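Local coordinates for protein cytochrome P450 (Novosphingobium aromaticivorans, PDB 3OFT) that belongs to the cytochrome P450 family of haem-thiolate proteins and holds a haem inside its mainly helical fold, at residues Ala186-Leu190 / Cys228-Phe233; Lys103-Phe109 / Asp203-Ile209; Val117-Arg122 / Val357-Glu361. All coordinates share one frame. Numbering follows the deposited sequence.

How the contacts relate
Contact 1 is buried, whereas contacts 2 and 3 are each part buried and part open to solvent. Contacts 1 and 2 touch: Ile209, Phe206 and Leu105 of contact 2 pack on Cys228 and Leu231 of contact 1, so helix 205-210 joins the two. Contact 3 touches neither, its nearest atoms being about 13 Å from contact 1 and about 8 Å from contact 2, yet it shares helix 107-128 with contact 2. Chemistry follows place: next to the haem, contact 1 sets a salt bridge beside apolar packing of leucine, alanine and aromatic side chains; contact 2 lays an arginine over a phenylalanine ring; the partly open contact 3 has a water-bridged carboxylate.

Contact 1. Residues Ala186-Leu190 / Cys228-Phe233; sequences ADDYL and CRNLLF. With HEM (protoporphyrin IX containing Fe), chain D.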
loop_
_atom_site.group_PDB
_atom_site.type_symbol
_atom_site.label_atom_id
_atom_site.label_comp_id
_atom_site.label_asym_id
_atom_site.label_seq_id
_atom_site.Cartn_x
_atom_site.Cartn_y
_atom_site.Cartn_z
ATOM N N ALA A 186 2.233 11.601 -14.481
ATOM C CA ALA A 186 3.305 10.985 -13.687
ATOM C C ALA A 186 4.624 10.960 -14.433
ATOM O O ALA A 186 5.654 11.354 -13.887
ATOM C CB ALA A 186 2.931 9.597 -13.262
ATOM N N ASP A 187 4.593 10.478 -15.673
ATOM C CA ASP A 187 5.799 10.421 -16.505
ATOM C C ASP A 187 6.458 11.786 -16.639
ATOM O O ASP A 187 7.682 11.879 -16.572
ATOM C CB ASP A 187 5.468 9.875 -17.897
ATOM C CG ASP A 187 5.271 8.358 -17.900
ATOM O OD1 ASP A 187 4.939 7.787 -18.980
ATOM O OD2 ASP A 187 5.438 7.736 -16.816
ATOM N N ASP A 188 5.659 12.818 -16.876
ATOM C CA ASP A 188 6.206 14.162 -17.087
ATOM C C ASP A 188 6.834 14.710 -15.813
ATOM O O ASP A 188 7.871 15.330 -15.867
ATOM C CB ASP A 188 5.171 15.145 -17.649
ATOM C CG ASP A 188 4.817 14.835 -19.115
ATOM O OD1 ASP A 188 5.668 14.204 -19.793
ATOM O OD2 ASP A 188 3.709 15.203 -19.564
ATOM N N TYR A 189 6.197 14.471 -14.680
ATOM C CA TYR A 189 6.786 14.787 -13.374
ATOM C C TYR A 189 8.121 14.077 -13.084
ATOM O O TYR A 189 9.076 14.690 -12.574
ATOM C CB TYR A 189 5.796 14.351 -12.320
ATOM C CG TYR A 189 6.178 14.659 -10.910
ATOM C CD1 TYR A 189 6.423 13.628 -9.997
ATOM C CD2 TYR A 189 6.263 15.974 -10.468
ATOM C CE1 TYR A 189 6.722 13.905 -8.674
ATOM C CE2 TYR A 189 6.566 16.264 -9.134
ATOM C CZ TYR A 189 6.791 15.214 -8.246
ATOM O OH TYR A 189 7.087 15.484 -6.936
ATOM N N LEU A 190 8.165 12.781 -13.386
ATOM C CA LEU A 190 9.329 11.948 -13.140
ATOM C C LEU A 190 10.440 12.168 -14.165
ATOM O O LEU A 190 11.617 11.970 -13.847
ATOM C CB LEU A 190 8.934 10.447 -13.136
ATOM C CG LEU A 190 8.027 10.056 -11.937
ATOM C CD1 LEU A 190 7.547 8.620 -12.094
ATOM C CD2 LEU A 190 8.713 10.277 -10.540
ATOM N N CYS A 228 9.950 3.541 -12.679
ATOM C CA CYS A 228 9.881 4.753 -11.876
ATOM C C CYS A 228 8.466 5.139 -11.524
ATOM O O CYS A 228 8.243 5.566 -10.378
ATOM C CB CYS A 228 10.587 5.907 -12.594
ATOM S SG CYS A 228 12.408 5.673 -12.547
ATOM N N ARG A 229 7.522 4.985 -12.478
ATOM C CA ARG A 229 6.082 5.159 -12.220
ATOM C C ARG A 229 5.586 4.204 -11.116
ATOM O O ARG A 229 4.762 4.609 -10.257
ATOM C CB ARG A 229 5.305 4.875 -13.543
ATOM C CG ARG A 229 3.818 5.098 -13.636
ATOM C CD ARG A 229 3.305 4.507 -15.003
ATOM N NE ARG A 229 4.089 5.075 -16.076
ATOM C CZ ARG A 229 4.400 4.520 -17.256
ATOM N NH1 ARG A 229 4.018 3.312 -17.657
ATOM N NH2 ARG A 229 5.139 5.231 -18.057
ATOM N N ASN A 230 6.002 2.930 -11.187
ATOM C CA ASN A 230 5.705 1.979 -10.109
ATOM C C ASN A 230 6.248 2.375 -8.720
ATOM O O ASN A 230 5.532 2.228 -7.720
ATOM C CB ASN A 230 6.156 0.582 -10.503
ATOM C CG ASN A 230 5.488 -0.530 -9.705
ATOM O OD1 ASN A 230 4.768 -0.328 -8.713
ATOM N ND2 ASN A 230 5.753 -1.713 -10.121
ATOM N N LEU A 231 7.490 2.841 -8.656
ATOM C CA LEU A 231 8.076 3.285 -7.383
ATOM C C LEU A 231 7.326 4.471 -6.801
ATOM O O LEU A 231 7.012 4.484 -5.589
ATOM C CB LEU A 231 9.560 3.590 -7.531
ATOM C CG LEU A 231 10.446 2.355 -7.676
ATOM C CD1 LEU A 231 11.850 2.934 -7.779
ATOM C CD2 LEU A 231 10.351 1.404 -6.471
ATOM N N LEU A 232 6.957 5.423 -7.656
ATOM C CA LEU A 232 6.213 6.585 -7.195
ATOM C C LEU A 232 4.849 6.163 -6.684
ATOM O O LEU A 232 4.510 6.453 -5.531
ATOM C CB LEU A 232 5.986 7.601 -8.330
ATOM C CG LEU A 232 5.205 8.865 -7.948
ATOM C CD1 LEU A 232 5.974 9.727 -6.926
ATOM C CD2 LEU A 232 4.861 9.710 -9.170
ATOM N N PHE A 233 4.054 5.513 -7.533
ATOM C CA PHE A 233 2.694 5.155 -7.135
ATOM C C PHE A 233 2.650 4.114 -6.015
ATOM O O PHE A 233 1.791 4.211 -5.133
ATOM C CB PHE A 233 1.843 4.717 -8.306
ATOM C CG PHE A 233 1.352 5.871 -9.171
ATOM C CD1 PHE A 233 0.462 6.822 -8.667
ATOM C CD2 PHE A 233 1.763 5.976 -10.500
ATOM C CE1 PHE A 233 -0.003 7.885 -9.452
ATOM C CE2 PHE A 233 1.291 7.037 -11.329
ATOM C CZ PHE A 233 0.411 7.999 -10.806
HETATM C CHA HEM D . 4.230 -4.598 -4.168
HETATM C CHB HEM D . 1.800 -3.210 -0.184
HETATM C CHC HEM D . 4.924 0.419 0.424
HETATM C CHD HEM D . 6.634 -0.326 -4.006
HETATM C C1A HEM D . 3.357 -4.560 -3.097
HETATM C C2A HEM D . 2.361 -5.568 -2.818
HETATM C C3A HEM D . 1.681 -5.218 -1.732
HETATM C C4A HEM D . 2.203 -3.925 -1.285
HETATM C CMA HEM D . 0.497 -6.020 -1.138
HETATM C CAA HEM D . 2.154 -6.882 -3.626
HETATM C CBA HEM D . 1.302 -6.555 -4.832
HETATM C CGA HEM D . 0.945 -7.794 -5.639
HETATM O O1A HEM D . 0.346 -7.630 -6.748
HETATM O O2A HEM D . 1.223 -8.968 -5.236
HETATM C C1B HEM D . 2.438 -2.101 0.356
HETATM C C2B HEM D . 2.109 -1.457 1.601
HETATM C C3B HEM D . 2.993 -0.451 1.753
HETATM C C4B HEM D . 3.883 -0.450 0.609
HETATM C CMB HEM D . 0.961 -1.899 2.528
HETATM C CAB HEM D . 3.147 0.610 2.846
HETATM C CBB HEM D . 2.308 0.723 3.892
HETATM C C1C HEM D . 5.690 0.582 -0.693
HETATM C C2C HEM D . 6.774 1.537 -0.885
HETATM C C3C HEM D . 7.220 1.328 -2.155
HETATM C C4C HEM D . 6.515 0.203 -2.727
HETATM C CMC HEM D . 7.234 2.593 0.171
HETATM C CAC HEM D . 8.369 2.001 -2.944
HETATM C CBC HEM D . 8.719 3.269 -2.757
HETATM C C1D HEM D . 6.186 -1.532 -4.435
HETATM C C2D HEM D . 6.552 -2.129 -5.712
HETATM C C3D HEM D . 5.837 -3.468 -5.729
HETATM C C4D HEM D . 5.076 -3.555 -4.514
HETATM C CMD HEM D . 7.527 -1.544 -6.794
HETATM C CAD HEM D . 5.936 -4.493 -6.895
HETATM C CBD HEM D . 6.895 -5.593 -6.408
HETATM C CGD HEM D . 6.841 -6.693 -7.474
HETATM O O1D HEM D . 5.912 -6.745 -8.306
HETATM O O2D HEM D . 7.701 -7.580 -7.480
HETATM N NA HEM D . 3.248 -3.570 -2.119
HETATM N NB HEM D . 3.548 -1.481 -0.179
HETATM N NC HEM D . 5.600 -0.234 -1.810
HETATM N ND HEM D . 5.305 -2.383 -3.776
HETATM FE FE HEM D . 4.477 -1.958 -1.936
HETATM O O HOH W 1 2.904 -0.632 -3.154
#
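Start with Arg229, whose CA-CB bond runs sideways to helix 179-199 but whose end reaches Asp187. Its chi1 and chi2 are both t, and the m turn at chi3 brings the guanidinium round to the carboxylate, which Asp187 presents from an m rotamer. A salt bridge results: NE of Arg229 gives to OD2 of Asp187 at 3.1 Å, NH2 of Arg229 gives to the same OD2 at 2.8 Å, and a weak bond links NH2 of Arg229 to OD1 of Asp187 at 2.7 Å. The remaining nitrogen, NH1, is taken by the carbonyl of Met82.

The two segments belong to helices 179-199 and 221-252, the G helix and the long haem-side helix of the P450 fold, and cross nearly at right angles: 97° between directions, with axes 10.2 Å apart. At its far side helix 221-252 meets the haem, where the carbonyl O of Leu231 lies 3.5 Å from CBC of HEM and OD1 of Asn230 lies 3.6 Å from CMD of HEM; a water sits 2.4 Å from FE of HEM.

Apolar side chains fill the crossing. Leu190, in its mt rotamer, lays CD1 on the backbone of 228-233, 3.6 Å from O of Cys228, and 4.1 Å from CD2 of Leu232. Leu232 answers in a tp rotamer, its CD2 also 4.3 Å from CD1 of Tyr189. Tyr189 is t, its ring beside that leucine, while its hydroxyl hydrogen-bonds to O of Leu163. Phe233, an m rotamer, brings CE2 to 3.6 Å from CB of Ala186.

Contact 2. Residues Lys103-Phe109 / Asp203-Ile209; sequences KGLASRF and DDLFSRI
Build this contact round Arg208, Phe109 and Leu205. The segment 103-109 is the corner between the C and D helices of the P450 fold: Lys103 and Gly104 end the first, Leu105 leaves helical geometry (phi/psi -102/18), Ala106 is extended (-65/157) at the N-cap of the next, and Ser107 to Phe109 are helical again. Segment 203-209 begins in a loop, then forms the short H helix from Leu205. Asp204 is its N-cap, and OD1 of Asp204 accepts from N of Ser207 at 3.1 Å.

The closest pair of CA atoms is Gly104 and Ile209, 5.1 Å apart. A CB on Gly104 would stand 2.4 Å from CG1 of Ile209, so there is no room for one.

The CA-CB bond of Arg208 points toward the corner, with chi1 -88°, chi2 t, chi3 m and chi4 107°. NH1 of Arg208 gives to O of Gly104 at 2.9 Å; the 2.8 Å from NH2 to that oxygen is less certain, NH2 being crowded in the model. NE of Arg208 bonds weakly to O of Asp203 (3.1 Å) and O of Asp204 (3.3 Å). One guanidinium face lies over the Phe109 ring (chi1 t, chi2 71°): a cation-pi contact, CZ of Arg208 3.4 Å from the ring centroid, 14° off the normal. Leu205, in a tp rotamer, places CD1 3.8 Å from CD2 of Leu105, and its CB 4.2 Å from CE2 of Phe109.

A single guanidinium thus satisfies a helix-end carbonyl through its edge and rests on an aromatic ring through its face, joining the H helix to the C-D corner.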
loop_
_atom_site.group_PDB
_atom_site.type_symbol
_atom_site.label_atom_id
_atom_site.label_comp_id
_atom_site.label_asym_id
_atom_site.label_seq_id
_atom_site.Cartn_x
_atom_site.Cartn_y
_atom_site.Cartn_z
ATOM N N LYS A 103 17.464 -4.588 -5.018
ATOM C CA LYS A 103 18.814 -4.126 -4.671
ATOM C C LYS A 103 18.788 -2.659 -4.243
ATOM O O LYS A 103 19.354 -2.310 -3.218
ATOM C CB LYS A 103 19.783 -4.311 -5.839
ATOM C CG LYS A 103 21.230 -3.949 -5.502
ATOM C CD LYS A 103 22.213 -4.436 -6.565
ATOM C CE LYS A 103 23.656 -4.183 -6.088
ATOM N NZ LYS A 103 24.664 -4.873 -6.943
ATOM N N GLY A 104 18.083 -1.824 -5.004
ATOM C CA GLY A 104 17.915 -0.413 -4.686
ATOM C C GLY A 104 17.318 -0.157 -3.319
ATOM O O GLY A 104 17.722 0.814 -2.648
ATOM N N LEU A 105 16.395 -1.035 -2.899
ATOM C CA LEU A 105 15.652 -0.931 -1.643
ATOM C C LEU A 105 16.102 -1.826 -0.472
ATOM O O LEU A 105 15.340 -2.030 0.493
ATOM C CB LEU A 105 14.167 -1.177 -1.924
ATOM C CG LEU A 105 13.547 -0.009 -2.685
ATOM C CD1 LEU A 105 12.249 -0.432 -3.423
ATOM C CD2 LEU A 105 13.324 1.195 -1.711
ATOM N N ALA A 106 17.317 -2.348 -0.550
ATOM C CA ALA A 106 17.849 -3.269 0.467
ATOM C C ALA A 106 18.007 -2.580 1.826
ATOM O O ALA A 106 18.115 -1.351 1.891
ATOM C CB ALA A 106 19.209 -3.825 0.010
ATOM N N SER A 107 18.020 -3.378 2.893
ATOM C CA SER A 107 18.051 -2.860 4.257
ATOM C C SER A 107 19.186 -1.869 4.533
ATOM O O SER A 107 18.972 -0.905 5.248
ATOM C CB SER A 107 18.103 -3.981 5.273
ATOM O OG SER A 107 17.105 -4.935 4.978
ATOM N N ARG A 108 20.376 -2.098 3.978
ATOM C CA ARG A 108 21.478 -1.164 4.210
ATOM C C ARG A 108 21.172 0.255 3.708
ATOM O O ARG A 108 21.565 1.253 4.336
ATOM C CB ARG A 108 22.808 -1.675 3.627
ATOM C CG ARG A 108 22.824 -1.900 2.102
ATOM C CD ARG A 108 24.275 -2.009 1.538
ATOM N NE ARG A 108 25.070 -3.063 2.190
ATOM C CZ ARG A 108 26.131 -2.838 2.964
ATOM N NH1 ARG A 108 26.567 -1.594 3.183
ATOM N NH2 ARG A 108 26.774 -3.854 3.504
ATOM N N PHE A 109 20.472 0.348 2.586
ATOM C CA PHE A 109 20.078 1.630 2.059
ATOM C C PHE A 109 18.954 2.270 2.874
ATOM O O PHE A 109 18.988 3.506 3.127
ATOM C CB PHE A 109 19.711 1.514 0.581
ATOM C CG PHE A 109 19.194 2.790 -0.009
ATOM C CD1 PHE A 109 20.054 3.875 -0.226
ATOM C CD2 PHE A 109 17.845 2.920 -0.343
ATOM C CE1 PHE A 109 19.585 5.080 -0.780
ATOM C CE2 PHE A 109 17.360 4.125 -0.900
ATOM C CZ PHE A 109 18.250 5.209 -1.122
ATOM N N ASP A 203 23.778 8.544 -5.783
ATOM C CA ASP A 203 23.664 7.391 -4.898
ATOM C C ASP A 203 22.235 7.249 -4.336
ATOM O O ASP A 203 22.002 6.484 -3.390
ATOM C CB ASP A 203 24.615 7.574 -3.732
ATOM C CG ASP A 203 24.257 8.774 -2.918
ATOM O OD1 ASP A 203 23.579 9.660 -3.479
ATOM O OD2 ASP A 203 24.624 8.839 -1.728
ATOM N N ASP A 204 21.306 8.013 -4.893
ATOM C CA ASP A 204 19.897 7.947 -4.509
ATOM C C ASP A 204 19.199 6.695 -5.050
ATOM O O ASP A 204 19.774 5.938 -5.829
ATOM C CB ASP A 204 19.177 9.175 -5.063
ATOM C CG ASP A 204 19.172 9.181 -6.576
ATOM O OD1 ASP A 204 18.181 8.696 -7.179
ATOM O OD2 ASP A 204 20.188 9.588 -7.174
ATOM N N LEU A 205 17.922 6.520 -4.670
ATOM C CA LEU A 205 17.152 5.346 -5.101
ATOM C C LEU A 205 17.094 5.131 -6.600
ATOM O O LEU A 205 17.352 4.014 -7.058
ATOM C CB LEU A 205 15.725 5.386 -4.549
ATOM C CG LEU A 205 14.774 4.224 -4.837
ATOM C CD1 LEU A 205 15.382 2.851 -4.441
ATOM C CD2 LEU A 205 13.373 4.459 -4.168
ATOM N N PHE A 206 16.712 6.146 -7.376
ATOM C CA PHE A 206 16.576 5.938 -8.824
ATOM C C PHE A 206 17.933 5.587 -9.429
ATOM O O PHE A 206 18.044 4.653 -10.232
ATOM C CB PHE A 206 16.007 7.172 -9.537
ATOM C CG PHE A 206 14.489 7.306 -9.482
ATOM C CD1 PHE A 206 13.691 6.422 -8.754
ATOM C CD2 PHE A 206 13.868 8.353 -10.193
ATOM C CE1 PHE A 206 12.264 6.579 -8.722
ATOM C CE2 PHE A 206 12.450 8.540 -10.154
ATOM C CZ PHE A 206 11.665 7.663 -9.432
ATOM N N SER A 207 18.960 6.359 -9.078
ATOM C CA SER A 207 20.320 6.142 -9.610
ATOM C C SER A 207 20.806 4.725 -9.407
ATOM O O SER A 207 21.440 4.117 -10.292
ATOM C CB SER A 207 21.332 7.060 -8.916
ATOM O OG SER A 207 21.123 8.415 -9.239
ATOM N N ARG A 208 20.545 4.208 -8.225
ATOM C CA ARG A 208 21.040 2.908 -7.888
ATOM C C ARG A 208 20.339 1.769 -8.611
ATOM O O ARG A 208 20.955 0.761 -8.930
ATOM C CB ARG A 208 20.994 2.742 -6.393
ATOM C CG ARG A 208 22.325 3.290 -5.810
ATOM C CD ARG A 208 22.371 3.178 -4.326
ATOM N NE ARG A 208 21.065 3.586 -3.873
ATOM C CZ ARG A 208 20.159 2.760 -3.410
ATOM N NH1 ARG A 208 20.450 1.469 -3.267
ATOM N NH2 ARG A 208 18.967 3.251 -3.093
ATOM N N ILE A 209 19.060 1.934 -8.898
ATOM C CA ILE A 209 18.343 0.884 -9.634
ATOM C C ILE A 209 18.691 0.984 -11.116
ATOM O O ILE A 209 18.944 -0.034 -11.777
ATOM C CB ILE A 209 16.803 1.022 -9.481
ATOM C CG1 ILE A 209 16.389 0.797 -8.009
ATOM C CG2 ILE A 209 16.118 -0.006 -10.383
ATOM C CD1 ILE A 209 14.905 1.078 -7.700
#

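Contact 3. Residues Val117-Arg122 / Val357-Glu361; sequences VQAVAR and VFLRE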
loop_
_atom_site.group_PDB
_atom_site.type_symbol
_atom_site.label_atom_id
_atom_site.label_comp_id
_atom_site.label_asym_id
_atom_site.label_seq_id
_atom_site.Cartn_x
_atom_site.Cartn_y
_atom_site.Cartn_z
ATOM N N VAL A 117 14.789 10.517 6.577
ATOM C CA VAL A 117 13.332 10.282 6.586
ATOM C C VAL A 117 12.739 10.729 7.924
ATOM O O VAL A 117 11.701 11.388 7.955
ATOM C CB VAL A 117 12.982 8.823 6.193
ATOM C CG1 VAL A 117 11.456 8.534 6.239
ATOM C CG2 VAL A 117 13.487 8.551 4.809
ATOM N N GLN A 118 13.420 10.425 9.025
ATOM C CA GLN A 118 12.978 10.939 10.328
ATOM C C GLN A 118 12.915 12.458 10.350
ATOM O O GLN A 118 11.985 13.033 10.903
ATOM C CB GLN A 118 13.849 10.396 11.471
ATOM C CG GLN A 118 13.157 10.508 12.879
ATOM C CD GLN A 118 13.751 9.575 13.953
ATOM O OE1 GLN A 118 14.343 8.525 13.643
ATOM N NE2 GLN A 118 13.564 9.950 15.221
ATOM N N ALA A 119 13.905 13.129 9.772
ATOM C CA ALA A 119 13.884 14.601 9.756
ATOM C C ALA A 119 12.657 15.188 8.991
ATOM O O ALA A 119 12.081 16.225 9.360
ATOM C CB ALA A 119 15.183 15.137 9.193
ATOM N N VAL A 120 12.266 14.506 7.917
ATOM C CA VAL A 120 11.073 14.881 7.152
ATOM C C VAL A 120 9.795 14.732 8.000
ATOM O O VAL A 120 8.950 15.649 8.027
ATOM C CB VAL A 120 10.948 14.010 5.871
ATOM C CG1 VAL A 120 9.551 14.112 5.294
ATOM C CG2 VAL A 120 11.960 14.452 4.883
ATOM N N ALA A 121 9.649 13.593 8.677
ATOM C CA ALA A 121 8.489 13.386 9.565
ATOM C C ALA A 121 8.481 14.431 10.683
ATOM O O ALA A 121 7.430 15.009 11.009
ATOM C CB ALA A 121 8.493 11.949 10.153
ATOM N N ARG A 122 9.658 14.723 11.237
ATOM C CA ARG A 122 9.743 15.695 12.338
ATOM C C ARG A 122 9.348 17.091 11.909
ATOM O O ARG A 122 8.600 17.788 12.625
ATOM C CB ARG A 122 11.141 15.692 12.993
ATOM C CG ARG A 122 11.310 16.802 14.072
ATOM C CD ARG A 122 12.677 16.650 14.749
ATOM N NE ARG A 122 12.751 17.430 15.981
ATOM C CZ ARG A 122 13.691 17.268 16.910
ATOM N NH1 ARG A 122 14.660 16.373 16.741
ATOM N NH2 ARG A 122 13.666 18.005 18.010
ATOM N N VAL A 357 9.556 5.530 12.093
ATOM C CA VAL A 357 9.981 6.916 12.218
ATOM C C VAL A 357 8.797 7.861 12.545
ATOM O O VAL A 357 8.925 8.841 13.324
ATOM C CB VAL A 357 10.783 7.224 10.926
ATOM C CG1 VAL A 357 10.261 8.386 10.080
ATOM C CG2 VAL A 357 12.278 7.127 11.209
ATOM N N PHE A 358 7.646 7.542 11.951
ATOM C CA PHE A 358 6.409 8.242 12.268
ATOM C C PHE A 358 6.048 8.127 13.746
ATOM O O PHE A 358 5.774 9.138 14.416
ATOM C CB PHE A 358 5.237 7.753 11.391
ATOM C CG PHE A 358 3.926 8.259 11.881
ATOM C CD1 PHE A 358 3.625 9.615 11.783
ATOM C CD2 PHE A 358 3.035 7.418 12.531
ATOM C CE1 PHE A 358 2.478 10.115 12.306
ATOM C CE2 PHE A 358 1.865 7.913 13.063
ATOM C CZ PHE A 358 1.580 9.266 12.949
ATOM N N LEU A 359 6.085 6.904 14.270
ATOM C CA LEU A 359 5.789 6.676 15.673
ATOM C C LEU A 359 6.799 7.421 16.538
ATOM O O LEU A 359 6.428 8.044 17.516
ATOM C CB LEU A 359 5.812 5.176 16.001
ATOM C CG LEU A 359 4.663 4.358 15.380
ATOM C CD1 LEU A 359 4.893 2.847 15.442
ATOM C CD2 LEU A 359 3.359 4.726 16.080
ATOM N N ARG A 360 8.076 7.371 16.183
ATOM C CA ARG A 360 9.083 8.007 17.032
ATOM C C ARG A 360 8.824 9.506 17.091
ATOM O O ARG A 360 8.868 10.120 18.163
ATOM C CB ARG A 360 10.501 7.791 16.496
ATOM C CG ARG A 360 11.015 6.408 16.695
ATOM C CD ARG A 360 12.505 6.282 16.269
ATOM N NE ARG A 360 12.806 4.854 16.281
ATOM C CZ ARG A 360 12.819 4.078 17.380
ATOM N NH1 ARG A 360 12.613 4.584 18.601
ATOM N NH2 ARG A 360 13.062 2.774 17.274
ATOM N N GLU A 361 8.577 10.102 15.948
ATOM C CA GLU A 361 8.427 11.551 15.923
ATOM C C GLU A 361 7.110 12.052 16.437
ATOM O O GLU A 361 7.093 13.083 17.141
ATOM C CB GLU A 361 8.715 12.111 14.535
ATOM C CG GLU A 361 10.200 12.112 14.199
ATOM C CD GLU A 361 11.065 12.909 15.201
ATOM O OE1 GLU A 361 12.169 12.430 15.535
ATOM O OE2 GLU A 361 10.647 14.003 15.635
HETATM O O HOH W 2 14.406 13.644 15.843
#
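The CA-CB bond of Val357 points toward helix 107-128, and its methyls pack there: its CG1 is 4.0 Å from CG1 of Val117 and 4.0 Å from CB of Ala121, while its CG2 lies 3.5 Å from OE1 of Gln118. Arg360 makes a lesser contact through its aliphatic part, CD lying 3.9 Å from OE1 of Gln118. One turn on from Val357, Glu361 is the polar partner. Its OE1 accepts from NE2 of Gln118 at 2.9 Å and from water 2 at 2.6 Å, and that water accepts weakly from NH1 of Arg122 at 2.9 Å. Arg122 has its own salt bridge, with Glu126.

The segments, from the D and L helices of the P450 fold, cross at -49°, their axes 9.0 Å apart at closest approach. Helix 144-152 packs on Val117 and Val120, while beyond the L helix Phe358 and Leu359 pack against helix 221-252, and Leu359 and Arg360 against helix 267-277.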